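Local coordinates for protein microbial collagenase (Bacillus anthracis, PDB 5SV5) that is a putative collagenase, a hydrolase presumed to cleave collagen, represented here by its sodium-bound pre-peptidase C-terminal domain, at residues T52-H57 with Q62-Y67. Sequence-based numbering, arbitrary orientation.
Sequences TWVLHH and QNYAAY
Leu55 pairs with two successive residues of the facing segment 62-67: its N donates to Ala66 O at 3.0 Å, while its O accepts Ala65 N at 2.8 Å. Both bonds are well short of straight, the second bent to 138° at the hydrogen. Beyond this pair, a water receives His57 N-H and donates to Asn63 O, linking the end of strand 51-57 to the loop that precedes Ala66. That same carbonyl takes a weak bond from His56 ND1 (3.1 Å), a nitrogen whose stronger partner is Asp60 O in the connecting turn; Gln62 O lies in the plane of the imidazole, at its edge beside CE1.

With CG beside its backbone N (chi1 -56°), Tyr64 lays its ring between Val54 and His56. Val54 CG1 sits over one face in a CH-pi contact, 4.0 Å from the ring centroid, and the imidazole meets the phenol obliquely, planes at 49°. On the buried face, Leu55 CD2 touches both alanine CB atoms, and the far end of the Trp53 indole reaches under the backbone of Tyr67, CH2 lying 3.6 Å from Tyr67 C. Trp53 NE1 is held by Ile75 O. Ala65 and Ala66, both set against Leu55, form a classic beta bulge in the antiparallel hairpin of strands 51-57 and 66-71.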
ATOM      1  N   THR A  52       5.914  -4.972  -3.301  1.00  7.54           N
ATOM      2  CA  THR A  52       4.570  -4.881  -3.830  1.00  7.54           C
ATOM      3  C   THR A  52       3.663  -4.250  -2.778  1.00  7.16           C
ATOM      4  O   THR A  52       4.139  -3.765  -1.749  1.00  7.55           O
ATOM      5  CB  THR A  52       4.068  -6.261  -4.308  1.00  9.25           C
ATOM      6  OG1 THR A  52       2.885  -6.089  -5.082  1.00 10.80           O
ATOM      7  CG2 THR A  52       3.824  -7.212  -3.161  1.00 11.18           C
ATOM      8  N   TRP A  53       2.359  -4.234  -3.043  1.00  7.27           N
ATOM      9  CA  TRP A  53       1.409  -3.831  -2.025  1.00  7.04           C
ATOM     10  C   TRP A  53       0.128  -4.644  -2.165  1.00  6.91           C
ATOM     11  O   TRP A  53      -0.204  -5.137  -3.257  1.00  7.32           O
ATOM     12  CB  TRP A  53       1.114  -2.315  -2.062  1.00  7.28           C
ATOM     13  CG  TRP A  53       0.460  -1.786  -3.308  1.00  6.77           C
ATOM     14  CD1 TRP A  53       1.084  -1.142  -4.328  1.00  7.16           C
ATOM     15  CD2 TRP A  53      -0.934  -1.832  -3.652  1.00  6.54           C
ATOM     16  NE1 TRP A  53       0.172  -0.783  -5.301  1.00  7.17           N
ATOM     17  CE2 TRP A  53      -1.076  -1.205  -4.910  1.00  6.65           C
ATOM     18  CE3 TRP A  53      -2.077  -2.346  -3.021  1.00  6.99           C
ATOM     19  CZ2 TRP A  53      -2.321  -1.090  -5.553  1.00  7.14           C
ATOM     20  CZ3 TRP A  53      -3.296  -2.253  -3.673  1.00  7.29           C
ATOM     21  CH2 TRP A  53      -3.412  -1.625  -4.921  1.00  7.21           C
ATOM     22  N   VAL A  54      -0.574  -4.796  -1.043  1.00  7.09           N
ATOM     23  CA  VAL A  54      -1.894  -5.415  -1.010  1.00  7.27           C
ATOM     24  C   VAL A  54      -2.803  -4.554  -0.125  1.00  7.00           C
ATOM     25  O   VAL A  54      -2.337  -3.873   0.795  1.00  7.72           O
ATOM     26  CB  VAL A  54      -1.879  -6.879  -0.522  1.00  8.56           C
ATOM     27  CG1 VAL A  54      -1.072  -7.764  -1.439  1.00 10.49           C
ATOM     28  CG2 VAL A  54      -1.419  -7.018   0.925  1.00  9.51           C
ATOM     29  N   LEU A  55      -4.099  -4.605  -0.404  1.00  7.37           N
ATOM     30  CA  LEU A  55      -5.094  -3.790   0.279  1.00  7.19           C
ATOM     31  C   LEU A  55      -6.219  -4.653   0.814  1.00  7.33           C
ATOM     32  O   LEU A  55      -6.739  -5.505   0.075  1.00  8.25           O
ATOM     33  CB  LEU A  55      -5.682  -2.780  -0.712  1.00  7.38           C
ATOM     34  CG  LEU A  55      -6.709  -1.790  -0.164  1.00  7.74           C
ATOM     35  CD1 LEU A  55      -6.041  -0.720   0.677  1.00  8.23           C
ATOM     36  CD2 LEU A  55      -7.503  -1.164  -1.305  1.00  8.65           C
ATOM     37  N   HIS A  56      -6.617  -4.427   2.068  1.00  7.54           N
ATOM     38  CA  HIS A  56      -7.774  -5.075   2.650  1.00  8.10           C
ATOM     39  C   HIS A  56      -8.785  -4.051   3.133  1.00  8.39           C
ATOM     40  O   HIS A  56      -8.429  -3.088   3.816  1.00  9.26           O
ATOM     41  CB  HIS A  56      -7.394  -5.952   3.861  1.00  9.27           C
ATOM     42  CG  HIS A  56      -6.574  -7.143   3.508  1.00  9.80           C
ATOM     43  ND1 HIS A  56      -7.133  -8.307   3.046  1.00 10.18           N
ATOM     44  CD2 HIS A  56      -5.240  -7.351   3.528  1.00 12.88           C
ATOM     45  CE1 HIS A  56      -6.174  -9.182   2.801  1.00 11.24           C
ATOM     46  NE2 HIS A  56      -5.013  -8.622   3.071  1.00 13.81           N
ATOM     47  N   HIS A  57     -10.053  -4.281   2.804  1.00  8.62           N
ATOM     48  CA  HIS A  57     -11.143  -3.607   3.506  1.00  8.91           C
ATOM     49  C   HIS A  57     -11.220  -4.228   4.909  1.00  8.83           C
ATOM     50  O   HIS A  57     -10.991  -5.437   5.054  1.00  9.71           O
ATOM     51  CB  HIS A  57     -12.439  -3.826   2.732  1.00  9.82           C
ATOM     52  CG  HIS A  57     -13.623  -3.092   3.278  1.00 10.20           C
ATOM     53  ND1 HIS A  57     -14.441  -3.619   4.233  1.00 12.28           N
ATOM     54  CD2 HIS A  57     -14.147  -1.891   2.950  1.00 11.76           C
ATOM     55  CE1 HIS A  57     -15.405  -2.763   4.498  1.00 12.59           C
ATOM     56  NE2 HIS A  57     -15.250  -1.706   3.733  1.00 11.61           N
ATOM     57  N   GLN A  62      -8.620 -11.255   4.817  0.50 10.94           N
ATOM     58  CA  GLN A  62      -8.075 -12.406   4.044  0.50 11.59           C
ATOM     59  C   GLN A  62      -8.116 -12.171   2.539  0.50 11.75           C
ATOM     60  O   GLN A  62      -7.101 -12.285   1.848  0.50 11.95           O
ATOM     61  CB  GLN A  62      -8.882 -13.669   4.330  0.50 12.11           C
ATOM     62  CG  GLN A  62      -8.779 -14.182   5.751  0.50 13.95           C
ATOM     63  CD  GLN A  62      -7.383 -14.690   6.089  0.50 14.18           C
ATOM     64  OE1 GLN A  62      -6.503 -14.789   5.219  0.50 14.60           O
ATOM     65  NE2 GLN A  62      -7.166 -15.006   7.359  0.50 14.87           N
ATOM     66  N   ASN A  63      -9.284 -11.879   2.000  1.00 12.45           N
ATOM     67  CA  ASN A  63      -9.351 -11.605   0.569  1.00 12.91           C
ATOM     68  C   ASN A  63      -8.920 -10.186   0.313  1.00 11.20           C
ATOM     69  O   ASN A  63      -9.293  -9.291   1.060  1.00 12.37           O
ATOM     70  CB  ASN A  63     -10.761 -11.853   0.076  1.00 15.51           C
ATOM     71  CG  ASN A  63     -11.179 -13.297   0.276  1.00 18.34           C
ATOM     72  OD1 ASN A  63     -10.579 -14.218  -0.281  1.00 22.80           O
ATOM     73  ND2 ASN A  63     -12.198 -13.507   1.086  1.00 19.92           N
ATOM     74  N   TYR A  64      -8.143  -9.981  -0.742  1.00 11.45           N
ATOM     75  CA  TYR A  64      -7.684  -8.640  -1.051  1.00 11.31           C
ATOM     76  C   TYR A  64      -8.788  -7.838  -1.698  1.00 11.27           C
ATOM     77  O   TYR A  64      -9.460  -8.315  -2.596  1.00 14.86           O
ATOM     78  CB  TYR A  64      -6.503  -8.668  -2.026  1.00 12.49           C
ATOM     79  CG  TYR A  64      -5.340  -9.493  -1.568  1.00 13.36           C
ATOM     80  CD1 TYR A  64      -4.751  -9.244  -0.339  1.00 13.42           C
ATOM     81  CD2 TYR A  64      -4.794 -10.497  -2.369  1.00 15.08           C
ATOM     82  CE1 TYR A  64      -3.675  -9.984   0.109  1.00 14.93           C
ATOM     83  CE2 TYR A  64      -3.695 -11.237  -1.937  1.00 16.57           C
ATOM     84  CZ  TYR A  64      -3.140 -10.966  -0.691  1.00 15.76           C
ATOM     85  OH  TYR A  64      -2.055 -11.670  -0.227  1.00 18.97           O
ATOM     86  N   ALA A  65      -8.950  -6.606  -1.256  1.00  9.38           N
ATOM     87  CA  ALA A  65      -9.804  -5.664  -1.956  1.00  9.82           C
ATOM     88  C   ALA A  65      -9.157  -5.247  -3.283  1.00  9.92           C
ATOM     89  O   ALA A  65      -9.860  -4.992  -4.250  1.00 12.13           O
ATOM     90  CB  ALA A  65     -10.068  -4.457  -1.086  1.00 10.55           C
ATOM     91  N   ALA A  66      -7.826  -5.171  -3.292  1.00  8.89           N
ATOM     92  CA  ALA A  66      -7.040  -4.851  -4.482  1.00  8.82           C
ATOM     93  C   ALA A  66      -5.599  -5.249  -4.188  1.00  7.90           C
ATOM     94  O   ALA A  66      -5.229  -5.449  -3.018  1.00  7.95           O
ATOM     95  CB  ALA A  66      -7.128  -3.371  -4.819  1.00  9.58           C
ATOM     96  N   TYR A  67      -4.786  -5.328  -5.230  1.00  8.12           N
ATOM     97  CA  TYR A  67      -3.359  -5.561  -5.052  1.00  8.15           C
ATOM     98  C   TYR A  67      -2.614  -4.864  -6.161  1.00  7.56           C
ATOM     99  O   TYR A  67      -3.158  -4.595  -7.244  1.00  8.86           O
ATOM    100  CB  TYR A  67      -3.026  -7.058  -5.002  1.00 10.37           C
ATOM    101  CG  TYR A  67      -3.542  -7.838  -6.158  1.00 14.22           C
ATOM    102  CD1 TYR A  67      -2.820  -7.913  -7.335  1.00 17.22           C
ATOM    103  CD2 TYR A  67      -4.765  -8.501  -6.083  1.00 18.07           C
ATOM    104  CE1 TYR A  67      -3.291  -8.638  -8.414  1.00 21.73           C
ATOM    105  CE2 TYR A  67      -5.244  -9.242  -7.148  1.00 22.07           C
ATOM    106  CZ  TYR A  67      -4.508  -9.293  -8.314  1.00 24.19           C
ATOM    107  OH  TYR A  67      -4.985 -10.019  -9.374  1.00 30.67           O
TER
HETATM  108  O   HOH W   1     -10.589  -6.935   1.771  1.00  9.97           O